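Local atomic coordinates of TbpB (Actinobacillus pleuropneumoniae, PDB entry 3HOL), a protein that probably binds host transferrin at the bacterial surface, as the lipoprotein component of a transferrin receptor serving iron acquisition. Residues 279-284 with 487-492; 300-305 with 320-325; 315-320 with 328-333; 342-347 with 355-360; 382-387 with 497-502. One frame throughout, in Å; residues are numbered along the deposited sequence.

Contact 1: 279-284 with 487-492; sequences SKIDLT and QFHHKS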
# COMPACT_ATOMS: atom_id res chain seq x y z
N SER A 279 -4.97 9.53 -2.47
CA SER A 279 -6.00 10.15 -1.65
C SER A 279 -7.26 10.33 -2.45
O SER A 279 -7.26 10.20 -3.68
CB SER A 279 -5.54 11.47 -1.00
OG SER A 279 -5.07 12.34 -1.97
N LYS A 280 -8.33 10.61 -1.72
CA LYS A 280 -9.66 10.70 -2.26
C LYS A 280 -10.31 11.95 -1.67
O LYS A 280 -10.25 12.17 -0.46
CB LYS A 280 -10.42 9.43 -1.88
CG LYS A 280 -11.94 9.45 -2.15
CD LYS A 280 -12.54 8.05 -2.00
CE LYS A 280 -12.54 7.58 -0.55
NZ LYS A 280 -13.69 8.22 0.17
N ILE A 281 -10.89 12.77 -2.54
CA ILE A 281 -11.66 13.94 -2.13
C ILE A 281 -13.14 13.60 -2.27
O ILE A 281 -13.61 13.26 -3.35
CB ILE A 281 -11.37 15.18 -2.99
CG1 ILE A 281 -9.90 15.58 -2.90
CG2 ILE A 281 -12.32 16.37 -2.56
CD1 ILE A 281 -9.43 16.59 -3.96
N ASP A 282 -13.87 13.68 -1.17
CA ASP A 282 -15.31 13.42 -1.17
C ASP A 282 -16.05 14.68 -1.67
O ASP A 282 -15.91 15.74 -1.08
CB ASP A 282 -15.73 13.03 0.26
CG ASP A 282 -17.20 12.82 0.39
OD1 ASP A 282 -17.61 11.66 0.62
OD2 ASP A 282 -17.96 13.80 0.28
N LEU A 283 -16.81 14.57 -2.76
CA LEU A 283 -17.42 15.76 -3.36
C LEU A 283 -18.73 16.24 -2.72
O LEU A 283 -19.27 17.28 -3.12
CB LEU A 283 -17.59 15.60 -4.88
CG LEU A 283 -16.25 15.49 -5.59
CD1 LEU A 283 -16.43 15.00 -7.02
CD2 LEU A 283 -15.44 16.78 -5.54
N THR A 284 -19.24 15.53 -1.72
CA THR A 284 -20.43 16.06 -1.02
C THR A 284 -19.95 16.92 0.14
O THR A 284 -20.56 17.96 0.45
CB THR A 284 -21.34 14.95 -0.48
OG1 THR A 284 -20.71 14.36 0.66
CG2 THR A 284 -21.64 13.88 -1.50
N GLN A 487 -3.54 18.20 -6.31
CA GLN A 487 -4.93 18.32 -5.91
C GLN A 487 -5.11 19.52 -5.02
O GLN A 487 -4.19 19.98 -4.36
CB GLN A 487 -5.40 17.08 -5.16
CG GLN A 487 -4.63 16.84 -3.90
CD GLN A 487 -4.31 15.38 -3.67
OE1 GLN A 487 -3.43 14.78 -4.35
NE2 GLN A 487 -5.00 14.78 -2.70
N PHE A 488 -6.32 20.04 -5.01
CA PHE A 488 -6.66 21.09 -4.09
C PHE A 488 -8.13 20.96 -3.78
O PHE A 488 -8.89 20.43 -4.60
CB PHE A 488 -6.30 22.48 -4.63
CG PHE A 488 -6.83 22.82 -6.04
CD1 PHE A 488 -8.05 23.50 -6.20
CD2 PHE A 488 -6.06 22.55 -7.18
CE1 PHE A 488 -8.52 23.87 -7.50
CE2 PHE A 488 -6.52 22.90 -8.49
CZ PHE A 488 -7.74 23.55 -8.65
N HIS A 489 -8.51 21.40 -2.59
CA HIS A 489 -9.92 21.45 -2.24
C HIS A 489 -10.18 22.56 -1.21
O HIS A 489 -9.27 23.03 -0.51
CB HIS A 489 -10.41 20.10 -1.73
CG HIS A 489 -9.71 19.64 -0.50
ND1 HIS A 489 -8.44 19.10 -0.53
CD2 HIS A 489 -10.09 19.66 0.80
CE1 HIS A 489 -8.06 18.80 0.70
NE2 HIS A 489 -9.05 19.13 1.53
N HIS A 490 -11.41 23.01 -1.17
CA HIS A 490 -11.76 24.11 -0.29
C HIS A 490 -13.27 24.12 -0.13
O HIS A 490 -14.01 23.67 -1.02
CB HIS A 490 -11.26 25.44 -0.84
CG HIS A 490 -11.51 26.59 0.07
ND1 HIS A 490 -10.75 26.81 1.20
CD2 HIS A 490 -12.46 27.55 0.05
CE1 HIS A 490 -11.22 27.88 1.83
NE2 HIS A 490 -12.25 28.34 1.15
N LYS A 491 -13.73 24.58 1.03
CA LYS A 491 -15.16 24.65 1.30
C LYS A 491 -15.42 25.84 2.21
O LYS A 491 -14.75 26.03 3.23
CB LYS A 491 -15.61 23.34 1.95
CG LYS A 491 -17.05 23.33 2.44
CD LYS A 491 -17.33 22.04 3.19
CE LYS A 491 -18.65 22.09 3.93
NZ LYS A 491 -19.02 20.68 4.34
N SER A 492 -16.37 26.68 1.79
CA SER A 492 -16.87 27.78 2.64
C SER A 492 -18.19 28.25 2.07
O SER A 492 -18.70 27.68 1.11
CB SER A 492 -15.88 28.95 2.76
OG SER A 492 -15.94 29.83 1.64
O HOH W 1 -3.32 12.04 -3.73
O HOH W 2 -20.20 20.56 1.42
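The carboxamide of Gln487 meets Ser279 at the edge of its plane, with OG lying only 5° out of it and NE2 pointing straight at the hydroxyl (N-H...O angle 160°). Here strand 279-282 of the handle domain packs against strand 487-492 of the C-lobe beta barrel. The strand axes pass 9.1 Å apart at 30°, a spacing that fits two sheets meeting through their side chains rather than neighbours bonded by backbone. At 2.5 Å the NE2 to OG separation of Gln487 and Ser279 is short for such a bond, and its exact length is doubtful. One water accepts from Ser279 OG and donates to Gln487 OE1, so both ends of the amide are engaged. Beside this polar corner, Ile281 reaches over with CD1, 3.9 Å from Phe488 O and 4.2 Å from Gln487 CB, while its CG2 lies 4.3 Å from His489 CB. The His489 imidazole is approached obliquely by the same CD1. Phe488 points away and meets Phe431 edge-to-face. Toward the loop end a second water bridges the segments, donating to Thr284 O at 2.8 Å and accepting from Lys491 NZ at 3.2 Å.

Contact 2: 300-305 with 320-325; sequences LIIDGK and IEINGK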
# COMPACT_ATOMS: atom_id res chain seq x y z
N LEU A 300 -6.06 0.63 -7.57
CA LEU A 300 -6.86 1.50 -6.73
C LEU A 300 -7.63 0.60 -5.79
O LEU A 300 -8.40 -0.26 -6.26
CB LEU A 300 -7.81 2.35 -7.62
CG LEU A 300 -8.86 3.21 -6.92
CD1 LEU A 300 -8.18 4.41 -6.20
CD2 LEU A 300 -9.92 3.70 -7.92
N ILE A 301 -7.42 0.76 -4.49
CA ILE A 301 -8.05 -0.12 -3.51
C ILE A 301 -9.27 0.57 -2.92
O ILE A 301 -9.16 1.56 -2.22
CB ILE A 301 -7.03 -0.56 -2.37
CG1 ILE A 301 -5.73 -1.13 -3.00
CG2 ILE A 301 -7.67 -1.58 -1.40
CD1 ILE A 301 -4.71 -1.76 -2.00
N ILE A 302 -10.45 0.01 -3.18
CA ILE A 302 -11.70 0.59 -2.66
C ILE A 302 -12.37 -0.37 -1.70
O ILE A 302 -12.67 -1.52 -2.06
CB ILE A 302 -12.72 0.97 -3.79
CG1 ILE A 302 -12.09 1.91 -4.83
CG2 ILE A 302 -14.06 1.57 -3.16
CD1 ILE A 302 -11.49 3.20 -4.27
N ASP A 303 -12.60 0.12 -0.48
CA ASP A 303 -13.21 -0.67 0.59
C ASP A 303 -12.61 -2.08 0.61
O ASP A 303 -13.35 -3.08 0.64
CB ASP A 303 -14.74 -0.69 0.45
CG ASP A 303 -15.42 -1.45 1.57
OD1 ASP A 303 -14.92 -1.42 2.72
OD2 ASP A 303 -16.47 -2.08 1.29
N GLY A 304 -11.28 -2.14 0.55
CA GLY A 304 -10.54 -3.39 0.67
C GLY A 304 -10.26 -4.12 -0.64
O GLY A 304 -9.35 -4.95 -0.69
N LYS A 305 -11.02 -3.81 -1.69
CA LYS A 305 -10.89 -4.54 -2.98
C LYS A 305 -10.02 -3.80 -4.02
O LYS A 305 -10.17 -2.58 -4.23
CB LYS A 305 -12.28 -4.85 -3.55
CG LYS A 305 -12.31 -5.68 -4.88
CD LYS A 305 -13.70 -6.34 -5.09
CE LYS A 305 -13.85 -7.04 -6.44
NZ LYS A 305 -13.04 -8.29 -6.60
N ILE A 320 -17.39 -2.15 -10.51
CA ILE A 320 -16.98 -3.27 -9.67
C ILE A 320 -17.90 -3.37 -8.45
O ILE A 320 -18.24 -2.34 -7.87
CB ILE A 320 -15.49 -3.13 -9.19
CG1 ILE A 320 -14.55 -2.68 -10.33
CG2 ILE A 320 -15.00 -4.40 -8.54
CD1 ILE A 320 -14.34 -3.68 -11.49
N GLU A 321 -18.30 -4.60 -8.09
CA GLU A 321 -19.12 -4.86 -6.91
C GLU A 321 -18.22 -5.11 -5.73
O GLU A 321 -17.33 -5.96 -5.78
CB GLU A 321 -20.04 -6.08 -7.09
CG GLU A 321 -21.50 -5.73 -7.35
CD GLU A 321 -21.73 -5.27 -8.77
OE1 GLU A 321 -22.85 -4.82 -9.08
OE2 GLU A 321 -20.79 -5.36 -9.59
N ILE A 322 -18.44 -4.33 -4.67
CA ILE A 322 -17.63 -4.42 -3.45
C ILE A 322 -18.56 -4.36 -2.26
O ILE A 322 -19.16 -3.32 -1.98
CB ILE A 322 -16.57 -3.28 -3.35
CG1 ILE A 322 -15.85 -3.05 -4.69
CG2 ILE A 322 -15.59 -3.59 -2.23
CD1 ILE A 322 -14.83 -1.89 -4.70
N ASN A 323 -18.67 -5.49 -1.55
CA ASN A 323 -19.49 -5.59 -0.34
C ASN A 323 -20.94 -5.13 -0.59
O ASN A 323 -21.53 -4.37 0.20
CB ASN A 323 -18.85 -4.82 0.84
CG ASN A 323 -17.52 -5.44 1.33
OD1 ASN A 323 -17.42 -5.89 2.47
ND2 ASN A 323 -16.50 -5.45 0.48
N GLY A 324 -21.50 -5.59 -1.72
CA GLY A 324 -22.88 -5.29 -2.12
C GLY A 324 -23.16 -3.85 -2.51
O GLY A 324 -24.30 -3.39 -2.42
N LYS A 325 -22.13 -3.11 -2.92
CA LYS A 325 -22.29 -1.77 -3.48
C LYS A 325 -21.64 -1.78 -4.85
O LYS A 325 -20.64 -2.47 -5.05
CB LYS A 325 -21.62 -0.70 -2.61
CG LYS A 325 -21.98 -0.81 -1.13
CD LYS A 325 -21.84 0.52 -0.41
CE LYS A 325 -22.18 0.36 1.07
NZ LYS A 325 -22.86 1.57 1.60
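Ile322 lays its CD1 methyl against the start of a tight turn, 3.7 Å from Ile302 CB and 3.4 Å from Ile302 O, the two isoleucine side chains crossing at about a right angle. The other branch, Ile322 CG2, touches Asp303 O at 3.7 Å and Lys305 CB at 3.8 Å, so the one residue fits against three positions of the facing turn. Both segments make type I' beta turns, Ile302 to Lys305 and Ile322 to Lys325, and each closes a two-residue hairpin with paired backbone hydrogen bonds between its first and last residues. The two hairpin tips of the handle domain therefore sit side by side. Lys305 reaches across the other hairpin, crossing Ile320 at about a right angle: its chain is extended up to CE, with CG anti to the backbone N (chi1 -177°), which carries CE to 3.6 Å from Ile320 CG2 and 3.7 Å from Glu321 O. At the exposed ends of the turns, Asp303 OD2 stands 3.5 Å from Asn323 ND2, but the angle is poor and the carboxylate and amide planes are 50° apart, giving proximity without a hydrogen bond. With no hydrogen bond linking the two segments, the chemistry implies that the tips are held against each other mainly by van der Waals packing of aliphatic carbon.

Contact 3: 315-320 with 328-333; sequences TNKHTI and VAVACC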
# COMPACT_ATOMS: atom_id res chain seq x y z
N THR A 315 -9.53 7.74 -21.12
CA THR A 315 -10.00 7.38 -19.79
C THR A 315 -10.80 6.09 -19.91
O THR A 315 -11.31 5.75 -20.99
CB THR A 315 -10.85 8.51 -19.14
OG1 THR A 315 -12.11 8.66 -19.82
CG2 THR A 315 -10.10 9.86 -19.16
N ASN A 316 -10.91 5.37 -18.80
CA ASN A 316 -11.59 4.07 -18.76
C ASN A 316 -12.47 3.97 -17.52
O ASN A 316 -12.03 4.30 -16.39
CB ASN A 316 -10.56 2.95 -18.71
CG ASN A 316 -9.66 2.92 -19.93
OD1 ASN A 316 -10.04 2.41 -20.97
ND2 ASN A 316 -8.45 3.45 -19.79
N LYS A 317 -13.70 3.52 -17.75
CA LYS A 317 -14.65 3.25 -16.68
C LYS A 317 -14.54 1.82 -16.14
O LYS A 317 -14.48 0.85 -16.90
CB LYS A 317 -16.08 3.47 -17.19
CG LYS A 317 -17.16 3.18 -16.12
CD LYS A 317 -18.59 3.29 -16.65
CE LYS A 317 -18.86 4.60 -17.35
NZ LYS A 317 -19.52 5.60 -16.47
N HIS A 318 -14.58 1.70 -14.81
CA HIS A 318 -14.54 0.38 -14.16
C HIS A 318 -15.72 0.29 -13.23
O HIS A 318 -15.98 1.20 -12.43
CB HIS A 318 -13.22 0.19 -13.39
CG HIS A 318 -12.00 0.29 -14.25
ND1 HIS A 318 -11.38 1.50 -14.54
CD2 HIS A 318 -11.26 -0.65 -14.87
CE1 HIS A 318 -10.32 1.29 -15.29
NE2 HIS A 318 -10.22 -0.01 -15.50
N THR A 319 -16.48 -0.79 -13.37
CA THR A 319 -17.69 -0.99 -12.60
C THR A 319 -17.49 -2.27 -11.83
O THR A 319 -17.36 -3.33 -12.43
CB THR A 319 -18.91 -1.11 -13.53
OG1 THR A 319 -18.86 -0.04 -14.47
CG2 THR A 319 -20.21 -1.04 -12.75
N ILE A 320 -17.39 -2.15 -10.51
CA ILE A 320 -16.98 -3.27 -9.67
C ILE A 320 -17.90 -3.37 -8.45
O ILE A 320 -18.24 -2.34 -7.87
CB ILE A 320 -15.49 -3.13 -9.19
CG1 ILE A 320 -14.55 -2.68 -10.33
CG2 ILE A 320 -15.00 -4.40 -8.54
CD1 ILE A 320 -14.34 -3.68 -11.49
N VAL A 328 -18.06 2.66 -9.28
CA VAL A 328 -17.67 3.06 -10.62
C VAL A 328 -16.48 4.03 -10.55
O VAL A 328 -16.55 5.06 -9.88
CB VAL A 328 -18.87 3.73 -11.39
CG1 VAL A 328 -18.56 3.87 -12.88
CG2 VAL A 328 -20.15 2.91 -11.21
N ALA A 329 -15.41 3.68 -11.24
CA ALA A 329 -14.25 4.56 -11.30
C ALA A 329 -13.98 4.89 -12.75
O ALA A 329 -14.03 4.02 -13.60
CB ALA A 329 -13.00 3.89 -10.65
N VAL A 330 -13.69 6.16 -13.03
CA VAL A 330 -13.27 6.59 -14.36
C VAL A 330 -11.87 7.17 -14.23
O VAL A 330 -11.68 8.23 -13.63
CB VAL A 330 -14.23 7.66 -14.96
CG1 VAL A 330 -13.72 8.11 -16.32
CG2 VAL A 330 -15.65 7.11 -15.09
N ALA A 331 -10.90 6.49 -14.80
CA ALA A 331 -9.52 6.78 -14.50
C ALA A 331 -8.83 7.34 -15.73
O ALA A 331 -9.08 6.86 -16.84
CB ALA A 331 -8.81 5.48 -14.08
N CYS A 332 -7.96 8.32 -15.50
CA CYS A 332 -7.16 8.98 -16.52
C CYS A 332 -5.71 8.76 -16.13
O CYS A 332 -5.41 8.72 -14.93
CB CYS A 332 -7.46 10.49 -16.51
SG CYS A 332 -7.06 11.41 -18.05
N CYS A 333 -4.77 8.68 -17.07
CA CYS A 333 -4.95 8.83 -18.52
C CYS A 333 -4.07 7.80 -19.26
O CYS A 333 -3.04 7.35 -18.74
CB CYS A 333 -4.48 10.22 -18.95
SG CYS A 333 -5.07 11.63 -17.96
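Strands 315-320 and 328-332 run antiparallel, their axes 4.5 Å apart with N-to-C directions at 160°, and four backbone bonds lock the register of Asn316 with Ala331 and His318 with Ala329. They are the two arms of the beta hairpin 315-332 in the handle domain. The closest of the bonds is His318 N to Ala329 O at 2.7 Å. The same carbonyls also take CA-H contacts, such as Val328 CA to His318 O at 3.1 Å. On the face bearing Thr315, Lys317, Val328 and Val330, packing runs diagonally. Lys317 starts with CG anti to the backbone N (chi1 179°), which brings CG to 3.6 Å from Val328 CG1, and the chain then bends at chi3 while CD and NZ remain near that methyl. Val330 CG1 comes obliquely against Thr315 OG1 at 3.9 Å. On the other face, the His318 imidazole has Ala329 O at its edge, near the ring plane, while NE2 makes a weak hydrogen bond to Ala310 O. The hairpin finishes in a vicinal disulfide, Cys332 to Cys333, built across a cis peptide bond. Thr315 CG2 packs on its sulfur, 3.6 Å from Cys332 SG.

Contact 4: 342-347 with 355-360; sequences GQLWQQ and NNSLFL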
# COMPACT_ATOMS: atom_id res chain seq x y z
N GLY A 342 -8.96 10.46 -11.24
CA GLY A 342 -10.25 10.48 -11.88
C GLY A 342 -11.36 10.59 -10.89
O GLY A 342 -11.18 11.16 -9.79
N GLN A 343 -12.50 10.03 -11.29
CA GLN A 343 -13.73 10.13 -10.55
C GLN A 343 -14.17 8.79 -10.01
O GLN A 343 -13.95 7.74 -10.64
CB GLN A 343 -14.83 10.77 -11.43
CG GLN A 343 -14.46 12.20 -11.81
CD GLN A 343 -15.49 12.92 -12.65
OE1 GLN A 343 -16.63 12.46 -12.79
NE2 GLN A 343 -15.09 14.08 -13.23
N LEU A 344 -14.81 8.82 -8.86
CA LEU A 344 -15.29 7.61 -8.22
C LEU A 344 -16.63 7.90 -7.55
O LEU A 344 -16.74 8.82 -6.74
CB LEU A 344 -14.27 7.15 -7.19
CG LEU A 344 -14.57 5.94 -6.34
CD1 LEU A 344 -14.43 4.64 -7.16
CD2 LEU A 344 -13.62 5.99 -5.15
N TRP A 345 -17.63 7.08 -7.89
CA TRP A 345 -18.95 7.22 -7.35
C TRP A 345 -19.59 5.85 -7.14
O TRP A 345 -19.03 4.81 -7.53
CB TRP A 345 -19.80 8.14 -8.25
CG TRP A 345 -20.13 7.62 -9.62
CD1 TRP A 345 -21.15 6.76 -9.95
CD2 TRP A 345 -19.48 7.95 -10.87
NE1 TRP A 345 -21.15 6.52 -11.32
CE2 TRP A 345 -20.13 7.23 -11.90
CE3 TRP A 345 -18.38 8.75 -11.20
CZ2 TRP A 345 -19.76 7.32 -13.24
CZ3 TRP A 345 -18.00 8.83 -12.55
CH2 TRP A 345 -18.69 8.12 -13.55
N GLN A 346 -20.75 5.86 -6.49
CA GLN A 346 -21.55 4.65 -6.32
C GLN A 346 -22.78 4.75 -7.21
O GLN A 346 -23.49 5.76 -7.20
CB GLN A 346 -21.96 4.49 -4.86
CG GLN A 346 -22.78 3.22 -4.57
CD GLN A 346 -23.05 3.02 -3.07
OE1 GLN A 346 -22.56 3.79 -2.24
NE2 GLN A 346 -23.83 2.00 -2.73
N GLN A 347 -23.02 3.72 -8.00
CA GLN A 347 -24.17 3.75 -8.89
C GLN A 347 -24.68 2.36 -9.11
O GLN A 347 -24.14 1.62 -9.95
CB GLN A 347 -23.81 4.40 -10.24
CG GLN A 347 -24.98 4.58 -11.22
CD GLN A 347 -24.64 5.49 -12.41
OE1 GLN A 347 -25.49 6.24 -12.88
NE2 GLN A 347 -23.40 5.44 -12.88
N ASN A 355 -22.76 9.64 -4.06
CA ASN A 355 -21.50 9.75 -3.31
C ASN A 355 -20.27 9.89 -4.22
O ASN A 355 -19.32 9.11 -4.16
CB ASN A 355 -21.34 8.59 -2.31
CG ASN A 355 -22.57 8.43 -1.43
OD1 ASN A 355 -23.04 9.39 -0.82
ND2 ASN A 355 -23.11 7.22 -1.39
N ASN A 356 -20.34 10.89 -5.08
CA ASN A 356 -19.30 11.15 -6.03
C ASN A 356 -18.05 11.67 -5.30
O ASN A 356 -18.16 12.39 -4.31
CB ASN A 356 -19.82 12.15 -7.09
CG ASN A 356 -18.90 12.28 -8.27
OD1 ASN A 356 -18.20 11.34 -8.66
ND2 ASN A 356 -18.88 13.48 -8.87
N SER A 357 -16.88 11.28 -5.79
CA SER A 357 -15.59 11.68 -5.22
C SER A 357 -14.51 11.74 -6.32
O SER A 357 -14.74 11.29 -7.46
CB SER A 357 -15.17 10.72 -4.09
OG SER A 357 -14.92 9.42 -4.61
N LEU A 358 -13.34 12.30 -5.98
CA LEU A 358 -12.19 12.29 -6.89
C LEU A 358 -11.04 11.51 -6.25
O LEU A 358 -11.00 11.40 -5.04
CB LEU A 358 -11.74 13.73 -7.17
CG LEU A 358 -12.84 14.64 -7.73
CD1 LEU A 358 -12.32 16.10 -7.65
CD2 LEU A 358 -13.14 14.27 -9.15
N PHE A 359 -10.12 10.98 -7.06
CA PHE A 359 -8.94 10.32 -6.50
C PHE A 359 -7.71 10.71 -7.31
O PHE A 359 -7.81 11.03 -8.52
CB PHE A 359 -9.12 8.78 -6.46
CG PHE A 359 -9.14 8.13 -7.82
CD1 PHE A 359 -7.96 7.76 -8.46
CD2 PHE A 359 -10.37 7.91 -8.48
CE1 PHE A 359 -7.99 7.17 -9.74
CE2 PHE A 359 -10.41 7.32 -9.77
CZ PHE A 359 -9.24 6.96 -10.40
N LEU A 360 -6.56 10.68 -6.64
CA LEU A 360 -5.27 10.81 -7.31
C LEU A 360 -4.29 9.84 -6.67
O LEU A 360 -4.18 9.80 -5.44
CB LEU A 360 -4.72 12.25 -7.21
CG LEU A 360 -3.43 12.38 -8.04
CD1 LEU A 360 -3.48 13.59 -8.96
CD2 LEU A 360 -2.14 12.38 -7.16
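Gly342 and Phe359 form the tightly packed end: the Phe359 ring folds across the facing strand, and Gly342 N lies 3.5 Å above the ring plane, over its centre. Gly342 CA makes a CH-pi contact, 4.2 Å from the centroid of the Phe359 ring and 26° off its normal, while Gln343 O sits at the edge. A CB on Gly342 would meet the ring closely, and its backbone angles independently favour glycine. The packing stays close at Leu344, whose carbonyl oxygen is gripped twice by Ser357, by N at 2.6 Å and by OG at 2.9 Å. Ser357 OG stands between the backbone N and the carbonyl carbon (chi1 65°), which turns the hydroxyl back to this oxygen. On the opposite face Gln343 CG lies alongside Leu358 CD2 at 3.6 Å. Beyond Leu344 the contact slackens. Asn356 OD1 merely rests 3.6 Å from Trp345 CB, with ring and amide planes 72° apart, and at the exposed Asn355 the amide ND2 remains 3.6 Å from Gln346 OE1. Paired backbone bonds at Gly342-Phe359 and Leu344-Ser357 identify an antiparallel beta hairpin, made of strands 339-346 and 356-363 of the C-lobe handle domain.

Contact 5: 382-387 with 497-502; sequences WDAQVS and VGAVFG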
# COMPACT_ATOMS: atom_id res chain seq x y z
N TRP A 382 -7.89 17.49 -16.20
CA TRP A 382 -8.27 17.46 -14.81
C TRP A 382 -9.71 17.00 -14.66
O TRP A 382 -10.44 16.89 -15.65
CB TRP A 382 -8.00 18.82 -14.15
CG TRP A 382 -8.72 20.04 -14.73
CD1 TRP A 382 -8.85 20.38 -16.06
CD2 TRP A 382 -9.38 21.07 -13.99
NE1 TRP A 382 -9.55 21.58 -16.18
CE2 TRP A 382 -9.90 22.01 -14.92
CE3 TRP A 382 -9.58 21.30 -12.61
CZ2 TRP A 382 -10.61 23.15 -14.52
CZ3 TRP A 382 -10.28 22.42 -12.21
CH2 TRP A 382 -10.79 23.34 -13.16
N ASP A 383 -10.07 16.63 -13.44
CA ASP A 383 -11.44 16.32 -13.00
C ASP A 383 -11.69 17.19 -11.77
O ASP A 383 -10.79 17.36 -10.91
CB ASP A 383 -11.61 14.84 -12.62
CG ASP A 383 -11.62 13.91 -13.81
OD1 ASP A 383 -12.60 13.93 -14.57
OD2 ASP A 383 -10.65 13.14 -13.98
N ALA A 384 -12.88 17.76 -11.68
CA ALA A 384 -13.18 18.74 -10.66
C ALA A 384 -14.67 18.96 -10.53
O ALA A 384 -15.45 18.70 -11.45
CB ALA A 384 -12.49 20.08 -10.97
N GLN A 385 -15.05 19.44 -9.35
CA GLN A 385 -16.37 19.99 -9.15
C GLN A 385 -16.25 21.28 -8.38
O GLN A 385 -15.48 21.39 -7.42
CB GLN A 385 -17.24 18.98 -8.42
CG GLN A 385 -18.67 19.40 -8.36
CD GLN A 385 -19.44 18.48 -7.46
OE1 GLN A 385 -19.56 17.29 -7.74
NE2 GLN A 385 -19.97 19.01 -6.37
N VAL A 386 -16.97 22.30 -8.86
CA VAL A 386 -17.03 23.58 -8.20
C VAL A 386 -18.49 23.85 -7.90
O VAL A 386 -19.34 23.65 -8.77
CB VAL A 386 -16.41 24.72 -9.04
CG1 VAL A 386 -16.38 26.01 -8.23
CG2 VAL A 386 -14.96 24.38 -9.52
N SER A 387 -18.79 24.29 -6.67
CA SER A 387 -20.19 24.47 -6.23
C SER A 387 -20.45 25.75 -5.47
O SER A 387 -19.62 26.18 -4.63
CB SER A 387 -20.65 23.30 -5.34
OG SER A 387 -20.66 22.09 -6.06
N VAL A 497 -14.71 23.76 -3.81
CA VAL A 497 -14.07 23.08 -4.95
C VAL A 497 -13.32 21.82 -4.52
O VAL A 497 -12.77 21.76 -3.42
CB VAL A 497 -13.10 24.02 -5.72
CG1 VAL A 497 -12.12 24.72 -4.78
CG2 VAL A 497 -12.35 23.26 -6.88
N GLY A 498 -13.32 20.83 -5.40
CA GLY A 498 -12.44 19.66 -5.30
C GLY A 498 -11.88 19.42 -6.70
O GLY A 498 -12.62 19.43 -7.68
N ALA A 499 -10.57 19.21 -6.82
CA ALA A 499 -9.96 19.17 -8.13
C ALA A 499 -8.78 18.22 -8.07
O ALA A 499 -7.99 18.28 -7.11
CB ALA A 499 -9.49 20.58 -8.54
N VAL A 500 -8.64 17.35 -9.07
CA VAL A 500 -7.41 16.56 -9.24
C VAL A 500 -6.88 16.75 -10.65
O VAL A 500 -7.67 16.82 -11.59
CB VAL A 500 -7.63 15.04 -8.95
CG1 VAL A 500 -7.90 14.83 -7.47
CG2 VAL A 500 -8.81 14.48 -9.79
N PHE A 501 -5.57 16.83 -10.81
CA PHE A 501 -5.00 17.07 -12.13
C PHE A 501 -3.74 16.25 -12.41
O PHE A 501 -3.04 15.82 -11.49
CB PHE A 501 -4.73 18.58 -12.34
CG PHE A 501 -3.74 19.18 -11.38
CD1 PHE A 501 -2.37 19.13 -11.64
CD2 PHE A 501 -4.17 19.80 -10.21
CE1 PHE A 501 -1.44 19.68 -10.76
CE2 PHE A 501 -3.26 20.38 -9.33
CZ PHE A 501 -1.89 20.31 -9.60
N GLY A 502 -3.41 16.09 -13.70
CA GLY A 502 -2.20 15.41 -14.10
C GLY A 502 -1.73 15.97 -15.43
O GLY A 502 -2.56 16.46 -16.19
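Trp382 holds CG between its backbone N and carbonyl carbon (chi1 60°), and with chi2 at -46° the indole swings along the sheet until its edge, at CE3, meets Ala499 CB at 4.1 Å. Two positions on, the small Ala384 touches the same methyl, CB to CB with Ala499 at 3.9 Å. Next, the side chains of Val386 and Val497 lie side by side, pointing the same way, with Val386 CG2 3.9 Å from Val497 CG2. Trp382 CB also rests on Phe501 CB at 3.7 Å. These residues share one face of an antiparallel pair whose axes are 4.7 Å apart at 173°. The other face carries Asp383, Gln385 and Val500, and there Val500 CG2 approaches Asp383 CB at 4.0 Å. Four backbone bonds join Asp383 with Val500 and Gln385 with Gly498, the shortest being Val500 N to Asp383 O at 2.8 Å. Strand 375-387 opens the C-lobe barrel and strand 495-508 ends it, so this pairing closes an eight-stranded antiparallel beta barrel. The buried polar ends find partners outside the pair: Trp382 NE1 donates to Phe422 O, and Asp383 OD1 accepts from Ala396 N and, weakly, from Gln343 NE2 of the handle. Chemically, the seam combines regular backbone bonds with an apolar face, while the buried Asp383 carboxylate, whose OD1 takes one N-H bond from Ala396 and a weak one from Gln343, would probably be favoured as an anion, and the weak Gln343 bond links this barrel strand to the handle.

Contacts 2, 3 and 4 lie within the handle domain, contact 5 closes the barrel, and contact 1 spans the two. Contacts 1 and 5 have centres 8 Å apart and are joined by backbone bonding between strands 483-492 and 495-508. Contacts 3 and 4, centres 9 Å apart, continue one sheet, with Val330 N 2.9 Å from Gln343 O. Contact 2 shares Ile320 with contact 3 and meets contact 4 where Ile302 CD1 lies 3.6 Å from Leu344 CD2. The handle also reaches the barrel through contacts 4 and 5: Leu358 CD1 packs 3.3 Å from Gly498 O. Contact 2 remains about 11 Å from contact 5, measured between nearest atoms.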